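Long-range contacts in type III Pentaketide Synthase (Neurospora crassa, PDB 3EUO), which is a fungal type III polyketide synthase of the chalcone and stilbene synthase family that probably builds pentaketides by acyl transfer: residues Pro13-Gly18 / Ile54-His59; Ala21-Ser26 / Lys38-Asn43; Pro60-Pro65 / Thr179-Glu184; Glu175-Met180 / Ala199-Cys204. All blocks are in the same frame, centred on the assembly; numbering follows the deposited sequence.

Contact 1. Residues Pro13-Gly18 / Ile54-His59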
loop_
_atom_site.group_PDB
_atom_site.type_symbol
_atom_site.label_atom_id
_atom_site.label_comp_id
_atom_site.label_asym_id
_atom_site.label_seq_id
_atom_site.Cartn_x
_atom_site.Cartn_y
_atom_site.Cartn_z
ATOM N N PRO A 13 5.754 15.666 -16.402
ATOM C CA PRO A 13 6.730 15.242 -17.405
ATOM C C PRO A 13 6.859 16.253 -18.556
ATOM O O PRO A 13 6.103 17.233 -18.593
ATOM C CB PRO A 13 6.174 13.901 -17.891
ATOM C CG PRO A 13 4.711 13.972 -17.602
ATOM C CD PRO A 13 4.557 14.801 -16.391
ATOM N N PRO A 14 7.819 16.026 -19.476
ATOM C CA PRO A 14 8.157 16.985 -20.541
ATOM C C PRO A 14 7.072 17.252 -21.584
ATOM O O PRO A 14 7.057 18.336 -22.174
ATOM C CB PRO A 14 9.351 16.323 -21.242
ATOM C CG PRO A 14 9.891 15.337 -20.263
ATOM C CD PRO A 14 8.685 14.836 -19.539
ATOM N N TYR A 15 6.192 16.279 -21.826
ATOM C CA TYR A 15 5.297 16.331 -22.985
ATOM C C TYR A 15 3.870 16.742 -22.629
ATOM O O TYR A 15 3.371 16.436 -21.543
ATOM C CB TYR A 15 5.306 14.999 -23.749
ATOM C CG TYR A 15 6.675 14.589 -24.242
ATOM C CD1 TYR A 15 7.104 14.921 -25.532
ATOM C CD2 TYR A 15 7.551 13.875 -23.419
ATOM C CE1 TYR A 15 8.366 14.545 -25.985
ATOM C CE2 TYR A 15 8.819 13.497 -23.867
ATOM C CZ TYR A 15 9.214 13.834 -25.151
ATOM O OH TYR A 15 10.467 13.460 -25.595
ATOM N N SER A 16 3.231 17.443 -23.562
ATOM C CA SER A 16 1.847 17.872 -23.406
ATOM C C SER A 16 1.097 17.491 -24.666
ATOM O O SER A 16 1.417 17.975 -25.759
ATOM C CB SER A 16 1.767 19.382 -23.165
ATOM O OG SER A 16 2.201 19.721 -21.856
ATOM N N LEU A 17 0.115 16.610 -24.510
ATOM C CA LEU A 17 -0.582 16.010 -25.640
ATOM C C LEU A 17 -1.973 16.576 -25.839
ATOM O O LEU A 17 -2.804 16.549 -24.928
ATOM C CB LEU A 17 -0.684 14.499 -25.460
ATOM C CG LEU A 17 0.599 13.726 -25.136
ATOM C CD1 LEU A 17 0.264 12.260 -24.860
ATOM C CD2 LEU A 17 1.629 13.852 -26.254
ATOM N N GLY A 18 -2.218 17.058 -27.054
ATOM C CA GLY A 18 -3.543 17.501 -27.464
ATOM C C GLY A 18 -4.407 16.291 -27.770
ATOM O O GLY A 18 -3.913 15.159 -27.761
ATOM N N ILE A 54 4.734 11.345 -20.101
ATOM C CA ILE A 54 6.154 10.990 -20.147
ATOM C C ILE A 54 6.689 10.898 -21.580
ATOM O O ILE A 54 7.901 10.929 -21.796
ATOM C CB ILE A 54 6.456 9.663 -19.406
ATOM C CG1 ILE A 54 5.665 8.493 -20.010
ATOM C CG2 ILE A 54 6.204 9.808 -17.915
ATOM C CD1 ILE A 54 6.427 7.705 -21.073
ATOM N N GLY A 55 5.787 10.775 -22.549
ATOM C CA GLY A 55 6.199 10.649 -23.949
ATOM C C GLY A 55 5.249 11.281 -24.948
ATOM O O GLY A 55 4.167 11.760 -24.600
ATOM N N ASN A 56 5.671 11.295 -26.207
ATOM C CA ASN A 56 4.791 11.682 -27.292
ATOM C C ASN A 56 4.326 10.422 -28.032
ATOM O O ASN A 56 4.805 9.326 -27.734
ATOM C CB ASN A 56 5.478 12.702 -28.215
ATOM C CG ASN A 56 6.694 12.141 -28.923
ATOM O OD1 ASN A 56 6.790 10.938 -29.179
ATOM N ND2 ASN A 56 7.635 13.021 -29.257
ATOM N N PRO A 57 3.384 10.557 -28.984
ATOM C CA PRO A 57 2.893 9.368 -29.694
ATOM C C PRO A 57 3.945 8.507 -30.428
ATOM O O PRO A 57 3.604 7.438 -30.923
ATOM C CB PRO A 57 1.877 9.952 -30.681
ATOM C CG PRO A 57 1.420 11.221 -30.033
ATOM C CD PRO A 57 2.681 11.774 -29.432
ATOM N N ASP A 58 5.200 8.951 -30.483
ATOM C CA ASP A 58 6.262 8.140 -31.093
ATOM C C ASP A 58 7.096 7.361 -30.079
ATOM O O ASP A 58 8.067 6.696 -30.454
ATOM C CB ASP A 58 7.174 8.990 -31.986
ATOM C CG ASP A 58 6.472 9.482 -33.229
ATOM O OD1 ASP A 58 5.765 8.678 -33.884
ATOM O OD2 ASP A 58 6.629 10.678 -33.555
ATOM N N HIS A 59 6.724 7.430 -28.799
ATOM C CA HIS A 59 7.463 6.705 -27.773
ATOM C C HIS A 59 7.517 5.214 -28.115
ATOM O O HIS A 59 6.500 4.635 -28.498
ATOM C CB HIS A 59 6.836 6.907 -26.391
ATOM C CG HIS A 59 7.753 6.545 -25.264
ATOM N ND1 HIS A 59 7.972 5.242 -24.874
ATOM C CD2 HIS A 59 8.534 7.313 -24.470
ATOM C CE1 HIS A 59 8.837 5.222 -23.874
ATOM N NE2 HIS A 59 9.196 6.467 -23.613
#

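Contact 2. Residues Ala21-Ser26 / Lys38-Asn43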
loop_
_atom_site.group_PDB
_atom_site.type_symbol
_atom_site.label_atom_id
_atom_site.label_comp_id
_atom_site.label_asym_id
_atom_site.label_seq_id
_atom_site.Cartn_x
_atom_site.Cartn_y
_atom_site.Cartn_z
ATOM N N ALA A 21 -3.394 13.239 -30.171
ATOM C CA ALA A 21 -2.446 12.180 -29.810
ATOM C C ALA A 21 -3.081 10.786 -29.885
ATOM O O ALA A 21 -2.536 9.876 -30.518
ATOM C CB ALA A 21 -1.868 12.423 -28.414
ATOM N N ILE A 22 -4.236 10.617 -29.244
ATOM C CA ILE A 22 -4.894 9.313 -29.278
ATOM C C ILE A 22 -5.514 9.026 -30.651
ATOM O O ILE A 22 -5.635 7.862 -31.029
ATOM C CB ILE A 22 -5.903 9.072 -28.120
ATOM C CG1 ILE A 22 -7.111 10.003 -28.218
ATOM C CG2 ILE A 22 -5.209 9.170 -26.745
ATOM C CD1 ILE A 22 -8.281 9.544 -27.341
ATOM N N ASP A 23 -5.882 10.078 -31.392
ATOM C CA ASP A 23 -6.284 9.935 -32.804
ATOM C C ASP A 23 -5.157 9.267 -33.594
ATOM O O ASP A 23 -5.386 8.293 -34.320
ATOM C CB ASP A 23 -6.619 11.291 -33.436
ATOM C CG ASP A 23 -7.945 11.867 -32.952
ATOM O OD1 ASP A 23 -8.677 11.173 -32.216
ATOM O OD2 ASP A 23 -8.252 13.024 -33.313
ATOM N N ILE A 24 -3.942 9.789 -33.430
ATOM C CA ILE A 24 -2.763 9.257 -34.113
ATOM C C ILE A 24 -2.535 7.779 -33.793
ATOM O O ILE A 24 -2.361 6.952 -34.701
ATOM C CB ILE A 24 -1.472 10.070 -33.771
ATOM C CG1 ILE A 24 -1.605 11.548 -34.182
ATOM C CG2 ILE A 24 -0.242 9.422 -34.387
ATOM C CD1 ILE A 24 -1.924 11.777 -35.641
ATOM N N LEU A 25 -2.547 7.444 -32.508
ATOM C CA LEU A 25 -2.256 6.082 -32.085
ATOM C C LEU A 25 -3.376 5.131 -32.432
ATOM O O LEU A 25 -3.129 3.980 -32.770
ATOM C CB LEU A 25 -1.972 6.027 -30.580
ATOM C CG LEU A 25 -0.592 6.555 -30.196
ATOM C CD1 LEU A 25 -0.551 6.815 -28.681
ATOM C CD2 LEU A 25 0.518 5.579 -30.635
ATOM N N SER A 26 -4.614 5.606 -32.336
ATOM C CA SER A 26 -5.758 4.770 -32.664
ATOM C C SER A 26 -5.663 4.346 -34.124
ATOM O O SER A 26 -5.726 3.152 -34.447
ATOM C CB SER A 26 -7.070 5.511 -32.426
ATOM O OG SER A 26 -8.162 4.662 -32.737
ATOM N N LYS A 38 -16.799 6.400 -31.130
ATOM C CA LYS A 38 -17.414 6.997 -29.934
ATOM C C LYS A 38 -16.367 7.540 -28.956
ATOM O O LYS A 38 -16.475 8.676 -28.504
ATOM C CB LYS A 38 -18.350 6.017 -29.202
ATOM C CG LYS A 38 -19.477 5.373 -30.027
ATOM C CD LYS A 38 -20.201 6.343 -30.947
ATOM C CE LYS A 38 -20.945 5.588 -32.063
ATOM N NZ LYS A 38 -20.049 5.160 -33.193
ATOM N N VAL A 39 -15.357 6.733 -28.631
ATOM C CA VAL A 39 -14.278 7.191 -27.741
ATOM C C VAL A 39 -13.549 8.409 -28.318
ATOM O O VAL A 39 -13.334 9.385 -27.608
ATOM C CB VAL A 39 -13.283 6.054 -27.404
ATOM C CG1 VAL A 39 -12.067 6.575 -26.639
ATOM C CG2 VAL A 39 -13.983 4.959 -26.618
ATOM N N LEU A 40 -13.184 8.363 -29.600
ATOM C CA LEU A 40 -12.482 9.498 -30.227
ATOM C C LEU A 40 -13.346 10.773 -30.268
ATOM O O LEU A 40 -12.822 11.885 -30.214
ATOM C CB LEU A 40 -11.936 9.124 -31.617
ATOM C CG LEU A 40 -10.825 8.054 -31.659
ATOM C CD1 LEU A 40 -10.307 7.855 -33.092
ATOM C CD2 LEU A 40 -9.665 8.386 -30.722
ATOM N N ALA A 41 -14.662 10.599 -30.346
ATOM C CA ALA A 41 -15.614 11.709 -30.249
ATOM C C ALA A 41 -15.663 12.264 -28.828
ATOM O O ALA A 41 -15.580 13.479 -28.629
ATOM C CB ALA A 41 -17.005 11.252 -30.684
ATOM N N ILE A 42 -15.793 11.369 -27.850
ATOM C CA ILE A 42 -15.864 11.747 -26.428
ATOM C C ILE A 42 -14.598 12.475 -25.970
ATOM O O ILE A 42 -14.663 13.413 -25.166
ATOM C CB ILE A 42 -16.173 10.518 -25.532
ATOM C CG1 ILE A 42 -17.623 10.078 -25.738
ATOM C CG2 ILE A 42 -15.930 10.821 -24.052
ATOM C CD1 ILE A 42 -17.901 8.637 -25.319
ATOM N N ASN A 43 -13.463 12.047 -26.513
ATOM C CA ASN A 43 -12.168 12.686 -26.310
ATOM C C ASN A 43 -12.197 14.195 -26.515
ATOM O O ASN A 43 -11.410 14.924 -25.909
ATOM C CB ASN A 43 -11.135 12.064 -27.251
ATOM C CG ASN A 43 -9.732 12.590 -27.014
ATOM O OD1 ASN A 43 -9.292 12.729 -25.879
ATOM N ND2 ASN A 43 -9.017 12.868 -28.098
HETATM O O HOH W 1 -10.330 12.736 -30.749
#

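Contact 3. Residues Pro60-Pro65 / Thr179-Glu184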
loop_
_atom_site.group_PDB
_atom_site.type_symbol
_atom_site.label_atom_id
_atom_site.label_comp_id
_atom_site.label_asym_id
_atom_site.label_seq_id
_atom_site.Cartn_x
_atom_site.Cartn_y
_atom_site.Cartn_z
ATOM N N PRO A 60 8.706 4.588 -27.997
ATOM C CA PRO A 60 8.829 3.171 -28.367
ATOM C C PRO A 60 7.893 2.235 -27.605
ATOM O O PRO A 60 7.428 1.247 -28.175
ATOM C CB PRO A 60 10.286 2.837 -28.030
ATOM C CG PRO A 60 10.987 4.138 -28.034
ATOM C CD PRO A 60 9.995 5.152 -27.554
ATOM N N LEU A 61 7.619 2.539 -26.337
ATOM C CA LEU A 61 6.834 1.639 -25.485
ATOM C C LEU A 61 5.431 1.388 -26.031
ATOM O O LEU A 61 4.899 0.279 -25.901
ATOM C CB LEU A 61 6.746 2.176 -24.050
ATOM C CG LEU A 61 6.178 1.231 -22.979
ATOM C CD1 LEU A 61 7.183 0.162 -22.558
ATOM C CD2 LEU A 61 5.738 2.028 -21.769
ATOM N N VAL A 62 4.840 2.426 -26.623
ATOM C CA VAL A 62 3.465 2.359 -27.124
ATOM C C VAL A 62 3.423 2.056 -28.626
ATOM O O VAL A 62 2.362 2.092 -29.256
ATOM C CB VAL A 62 2.639 3.620 -26.762
ATOM C CG1 VAL A 62 2.565 3.792 -25.236
ATOM C CG2 VAL A 62 3.204 4.889 -27.421
ATOM N N ASN A 63 4.589 1.732 -29.180
ATOM C CA ASN A 63 4.716 1.427 -30.599
ATOM C C ASN A 63 5.297 0.034 -30.880
ATOM O O ASN A 63 5.942 -0.198 -31.905
ATOM C CB ASN A 63 5.506 2.528 -31.313
ATOM C CG ASN A 63 4.716 3.827 -31.434
ATOM O OD1 ASN A 63 4.976 4.796 -30.719
ATOM N ND2 ASN A 63 3.737 3.844 -32.330
ATOM N N LYS A 64 5.055 -0.900 -29.972
ATOM C CA LYS A 64 5.439 -2.288 -30.203
ATOM C C LYS A 64 4.308 -3.037 -30.917
ATOM O O LYS A 64 3.199 -2.506 -31.028
ATOM C CB LYS A 64 5.834 -2.950 -28.880
ATOM C CG LYS A 64 6.971 -2.197 -28.189
ATOM C CD LYS A 64 7.755 -3.052 -27.213
ATOM C CE LYS A 64 7.139 -3.025 -25.833
ATOM N NZ LYS A 64 5.987 -3.964 -25.757
ATOM N N PRO A 65 4.580 -4.256 -31.432
ATOM C CA PRO A 65 3.518 -5.025 -32.092
ATOM C C PRO A 65 2.272 -5.156 -31.214
ATOM O O PRO A 65 1.144 -5.017 -31.696
ATOM C CB PRO A 65 4.169 -6.392 -32.320
ATOM C CG PRO A 65 5.624 -6.084 -32.440
ATOM C CD PRO A 65 5.873 -4.970 -31.464
ATOM N N THR A 179 0.984 5.554 -20.643
ATOM C CA THR A 179 1.645 4.406 -21.259
ATOM C C THR A 179 0.690 3.226 -21.445
ATOM O O THR A 179 1.026 2.249 -22.116
ATOM C CB THR A 179 2.864 3.960 -20.432
ATOM O OG1 THR A 179 2.479 3.799 -19.054
ATOM C CG2 THR A 179 3.982 5.006 -20.523
ATOM N N MET A 180 -0.493 3.318 -20.845
ATOM C CA MET A 180 -1.496 2.261 -20.941
ATOM C C MET A 180 -2.482 2.512 -22.081
ATOM O O MET A 180 -3.469 1.786 -22.233
ATOM C CB MET A 180 -2.196 2.046 -19.582
ATOM C CG MET A 180 -1.298 1.291 -18.559
ATOM S SD MET A 180 -1.984 1.151 -16.888
ATOM C CE MET A 180 -0.528 1.553 -15.937
ATOM N N VAL A 181 -2.167 3.505 -22.916
ATOM C CA VAL A 181 -3.000 3.859 -24.063
ATOM C C VAL A 181 -3.249 2.657 -24.989
ATOM O O VAL A 181 -4.392 2.426 -25.393
ATOM C CB VAL A 181 -2.452 5.107 -24.831
ATOM C CG1 VAL A 181 -1.063 4.850 -25.395
ATOM C CG2 VAL A 181 -3.423 5.558 -25.946
ATOM N N ARG A 182 -2.206 1.875 -25.288
ATOM C CA ARG A 182 -2.349 0.737 -26.212
ATOM C C ARG A 182 -3.256 -0.359 -25.650
ATOM O O ARG A 182 -4.021 -0.983 -26.401
ATOM C CB ARG A 182 -0.978 0.161 -26.615
ATOM C CG ARG A 182 -0.174 1.043 -27.587
ATOM C CD ARG A 182 -0.741 0.975 -29.015
ATOM N NE ARG A 182 -0.778 -0.401 -29.522
ATOM C CZ ARG A 182 0.263 -1.037 -30.065
ATOM N NH1 ARG A 182 1.439 -0.428 -30.184
ATOM N NH2 ARG A 182 0.132 -2.294 -30.477
ATOM N N SER A 183 -3.168 -0.578 -24.337
ATOM C CA SER A 183 -4.024 -1.539 -23.641
ATOM C C SER A 183 -5.484 -1.107 -23.735
ATOM O O SER A 183 -6.372 -1.911 -24.019
ATOM C CB SER A 183 -3.617 -1.642 -22.170
ATOM O OG SER A 183 -4.646 -2.251 -21.408
ATOM N N GLU A 184 -5.727 0.174 -23.491
ATOM C CA GLU A 184 -7.086 0.706 -23.566
ATOM C C GLU A 184 -7.634 0.618 -24.989
ATOM O O GLU A 184 -8.775 0.187 -25.192
ATOM C CB GLU A 184 -7.149 2.133 -23.011
ATOM C CG GLU A 184 -7.075 2.181 -21.463
ATOM C CD GLU A 184 -8.289 1.522 -20.797
ATOM O OE1 GLU A 184 -9.431 1.816 -21.221
ATOM O OE2 GLU A 184 -8.105 0.712 -19.858
#

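Contact 4. Residues Glu175-Met180 / Ala199-Cys204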
loop_
_atom_site.group_PDB
_atom_site.type_symbol
_atom_site.label_atom_id
_atom_site.label_comp_id
_atom_site.label_asym_id
_atom_site.label_seq_id
_atom_site.Cartn_x
_atom_site.Cartn_y
_atom_site.Cartn_z
ATOM N N GLU A 175 1.871 9.001 -10.676
ATOM C CA GLU A 175 1.060 8.203 -11.592
ATOM C C GLU A 175 1.586 8.356 -13.006
ATOM O O GLU A 175 1.883 9.466 -13.444
ATOM C CB GLU A 175 -0.426 8.595 -11.539
ATOM C CG GLU A 175 -1.064 8.543 -10.142
ATOM C CD GLU A 175 -1.313 7.135 -9.607
ATOM O OE1 GLU A 175 -0.941 6.126 -10.255
ATOM O OE2 GLU A 175 -1.895 7.038 -8.503
ATOM N N VAL A 176 1.755 7.224 -13.677
ATOM C CA VAL A 176 2.071 7.196 -15.107
ATOM C C VAL A 176 0.981 6.359 -15.772
ATOM O O VAL A 176 1.034 5.123 -15.766
ATOM C CB VAL A 176 3.470 6.599 -15.396
ATOM C CG1 VAL A 176 3.751 6.588 -16.906
ATOM C CG2 VAL A 176 4.562 7.386 -14.657
ATOM N N SER A 177 -0.017 7.039 -16.322
ATOM C CA SER A 177 -1.175 6.375 -16.906
ATOM C C SER A 177 -1.135 6.335 -18.433
ATOM O O SER A 177 -1.751 5.460 -19.047
ATOM C CB SER A 177 -2.448 7.096 -16.472
ATOM O OG SER A 177 -2.441 8.426 -16.956
ATOM N N THR A 178 -0.434 7.286 -19.048
ATOM C CA THR A 178 -0.514 7.452 -20.513
ATOM C C THR A 178 0.080 6.288 -21.288
ATOM O O THR A 178 -0.293 6.052 -22.442
ATOM C CB THR A 178 0.136 8.763 -21.016
ATOM O OG1 THR A 178 1.530 8.760 -20.696
ATOM C CG2 THR A 178 -0.554 9.981 -20.413
ATOM N N THR A 179 0.984 5.554 -20.643
ATOM C CA THR A 179 1.645 4.406 -21.259
ATOM C C THR A 179 0.690 3.226 -21.445
ATOM O O THR A 179 1.026 2.249 -22.116
ATOM C CB THR A 179 2.864 3.960 -20.432
ATOM O OG1 THR A 179 2.479 3.799 -19.054
ATOM C CG2 THR A 179 3.982 5.006 -20.523
ATOM N N MET A 180 -0.493 3.318 -20.845
ATOM C CA MET A 180 -1.496 2.261 -20.941
ATOM C C MET A 180 -2.482 2.512 -22.081
ATOM O O MET A 180 -3.469 1.786 -22.233
ATOM C CB MET A 180 -2.196 2.046 -19.582
ATOM C CG MET A 180 -1.298 1.291 -18.559
ATOM S SD MET A 180 -1.984 1.151 -16.888
ATOM C CE MET A 180 -0.528 1.553 -15.937
ATOM N N ALA A 199 -9.113 9.377 -22.859
ATOM C CA ALA A 199 -9.484 10.786 -23.053
ATOM C C ALA A 199 -9.151 11.647 -21.829
ATOM O O ALA A 199 -9.115 12.885 -21.907
ATOM C CB ALA A 199 -10.974 10.891 -23.359
ATOM N N LEU A 200 -8.918 10.992 -20.694
ATOM C CA LEU A 200 -8.873 11.699 -19.419
ATOM C C LEU A 200 -7.512 11.693 -18.744
ATOM O O LEU A 200 -7.052 12.727 -18.256
ATOM C CB LEU A 200 -9.904 11.115 -18.455
ATOM C CG LEU A 200 -11.390 11.168 -18.808
ATOM C CD1 LEU A 200 -12.149 10.472 -17.693
ATOM C CD2 LEU A 200 -11.838 12.619 -18.953
ATOM N N PHE A 201 -6.875 10.529 -18.697
ATOM C CA PHE A 201 -5.756 10.346 -17.769
ATOM C C PHE A 201 -4.392 10.812 -18.263
ATOM O O PHE A 201 -4.050 10.673 -19.438
ATOM C CB PHE A 201 -5.704 8.901 -17.263
ATOM C CG PHE A 201 -6.781 8.585 -16.273
ATOM C CD1 PHE A 201 -6.659 8.991 -14.945
ATOM C CD2 PHE A 201 -7.926 7.895 -16.669
ATOM C CE1 PHE A 201 -7.664 8.701 -14.014
ATOM C CE2 PHE A 201 -8.941 7.601 -15.747
ATOM C CZ PHE A 201 -8.808 8.006 -14.421
ATOM N N SER A 202 -3.627 11.361 -17.323
ATOM C CA SER A 202 -2.316 11.936 -17.584
ATOM C C SER A 202 -1.298 11.534 -16.504
ATOM O O SER A 202 -1.641 10.834 -15.534
ATOM C CB SER A 202 -2.437 13.465 -17.661
ATOM O OG SER A 202 -2.938 13.999 -16.440
ATOM N N ASP A 203 -0.062 12.005 -16.670
ATOM C CA ASP A 203 1.078 11.618 -15.838
ATOM C C ASP A 203 1.551 12.811 -15.010
ATOM O O ASP A 203 1.590 13.940 -15.507
ATOM C CB ASP A 203 2.249 11.124 -16.702
ATOM C CG ASP A 203 1.845 10.031 -17.682
ATOM O OD1 ASP A 203 0.823 9.353 -17.446
ATOM O OD2 ASP A 203 2.558 9.854 -18.693
ATOM N N CYS A 204 1.914 12.549 -13.757
ATOM C CA CYS A 204 2.360 13.601 -12.847
ATOM C C CYS A 204 2.926 13.011 -11.572
ATOM O O CYS A 204 2.575 11.898 -11.183
ATOM C CB CYS A 204 1.190 14.519 -12.470
ATOM S SG CYS A 204 1.642 15.983 -11.487
#

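Contact 1. Residues Pro13-Gly18 / Ile54-His59
Residues Pro13-Leu17 and Ile54-Pro57 run side by side in nearly the same direction, 26° apart end to end, and the CA atoms of Tyr15 and Gly55 lie 5.8 Å from each other. No hydrogen bond crosses between the two segments, so the fit rests on side chains of the first lying against the backbone of the second. Tyr15 dominates. With its CG anti to the carbonyl carbon (chi1 -58°), the ring lays one face over the Gly55-Asn56 peptide, and Gly55 C sits 3.6 Å above the ring plane, offset toward the rim. Asn56 meets the far part of the same ring obliquely, its ND2 3.7 Å from Tyr15 CE1 and the amide plane turned 70° from the ring.

The arrangement follows from a two-stranded antiparallel sheet: strand 15-17 bonds through its backbone to strand 51-53, and the chain leaving Ser53 doubles back so that the loop from Ile54 returns alongside its partner. On the same side as Tyr15, Leu17 meets Pro57 tip to tip, Leu17 CD2 lying 3.9 Å from Pro57 CD. At the other end Pro13 presses CG against the backbone of Ile54, 3.6 Å from its N. The loop then folds into a type I turn from Asn56 to His59, closed by His59 N to Asn56 O; Asn56 OD1 accepts from Asp58 N at 2.9 Å, an Asx turn that fixes the amide beside Tyr15. CG2 of Ile54 touches Pro13 CB at 4.1 Å, while the side chain also packs on helix 70-96.

Contact 2. Residues Ala21-Ser26 / Lys38-Asn43
Leu40 is the side chain most deeply engaged, its two methyls dividing the facing helix between them. CD2 lies 3.8 Å from CD1 of Ile22, while CD1 is directed toward Ser26, 3.9 Å from its OG. The Asp23 carboxylate slides past Leu40 in the opposite direction and brings OD1 to 3.3 Å from Leu40 CD2, a polar oxygen resting on a methyl. One turn along, Ile22 and Asn43 meet tip to tip: Ile22 CD1 comes to 3.4 Å from Asn43 CG, placing a methyl against the amide carbon.

No direct hydrogen bond spans the pair; a single water does that work. It donates to Asp23 OD1 (2.7 Å) and to Leu40 O, and it accepts from Asn43 ND2 at 3.0 Å from the water oxygen. Asn43 can take part because its CG stands anti to the backbone N (chi1 -175°), which swings the amide toward the other helix. Farther out, Asp23 OD2 forms a salt bridge with Arg44, so one carboxylate oxygen serves the water and the other the charge.

The two helices form an almost antiparallel hairpin, their axes 163° apart and 10.5 Å at closest approach. Ile22 and Ser26 also lean on helix 181-191, and Ile22 and Asn43 reach helix 197-200, so the hairpin packs against both helices.

Contact 3. Residues Pro60-Pro65 / Thr179-Glu184
The guanidinium of Arg182 meets the loop edge-on, its plane running into three backbone carbonyl oxygens, those of Val62, Lys64 and Pro65. Lys64 O is gripped end-on by both terminal nitrogens, 2.9 Å from Arg182 NH1 and 3.1 Å from NH2, each donor lying in the carbonyl plane. NH1 also donates to Val62 O at 2.8 Å with a fairly straight bond (160°), but it arrives well above that carbonyl plane. A weak bond from NH2 to Pro65 O adds a further carbonyl. With CG anti to the carbonyl carbon (chi1 -73°), Arg182 CG lies 3.9 Å from Val62 CB; bends at chi2 and chi3 then turn the guanidinium to the carbonyls. The cluster of carbonyl dipoles would be expected to stabilise the buried positive charge, and Tyr29 of helix 20-29 adds a cation-pi contact.

Beside this polar grip lies an apolar seam. Val62 and Val181 cross at about a right angle and touch CG1 to CG1 at 3.8 Å. Leu61 comes obliquely over Thr179, its CD2 3.7 Å from the threonine CG2.

The contact thus joins the loop preceding helix 70-96 to the first turn of helix 181-191. Leu61 and Thr179 both continue onto helix 70-96, and Val181 packs against helix 20-29 and helix 197-200, which sets the contact among helices 20-29, 70-96 and 197-200.

Contact 4. Residues Glu175-Met180 / Ala199-Cys204
The tightest polar cluster gathers round the buried carboxylate of Asp203. Its OD1 takes two backbone N-H groups: Thr178 N, at 2.9 Å, uses the syn lone pair, whereas Ser177 N, at 2.7 Å, comes from above the carboxylate plane. OD2 receives the Thr178 hydroxyl in a very short bond, 2.5 Å from OG1, again on the syn side. With Ile54 N also donating to OD2, the group is held by four bonds, which would favour its charged form. Thr178 OG1 can reach OD2 because it lies between the backbone N and the carbonyl carbon (chi1 62°), and Ser53 gives the same hydroxyl a second partner. The carboxylate thereby holds the start of the short 3-10 segment 178-180.

Packing is looser toward Phe201. Its CB comes to 3.3 Å from Ser177 OG, but the ring leads away from the opposing segment, and both residues are partly exposed. On this side Thr178 offers mainly a methyl, CG2 standing 3.7 Å from Phe201 O.

At the other end the chains pair as antiparallel strands. Glu175 and Cys204 form a hydrogen-bonded pair, Glu175 N lying 3.0 Å from Cys204 O in a nearly straight bond. These residues end strand 168-175 and begin strand 204-211, neighbours in the large mixed sheet; the chains stay together through Asp203 and part only past Thr178 and Phe201, one toward helix 181-191, the other to helix 197-200.

In the fold
From the N terminus, the first loop is the one contact 1 closes, between the chain at strand 15-17 and the loop after strand 51-53. Contact 2 is nested within it, pairing the two intervening helices. Contact 3 opens directly afterwards, at residues 60-65, and spans over a hundred residues to helix 181-191. Contact 4 starts before that loop has closed and ends beyond it, so the two overlap along the chain, sharing Thr179 and Met180. All four lie on one side of the chain's centre: Ile54 joins contact 1 to contact 4, Val181 brings contact 3 onto contact 2, and contact 4 ties the group to the central sheet of the thiolase-like fold.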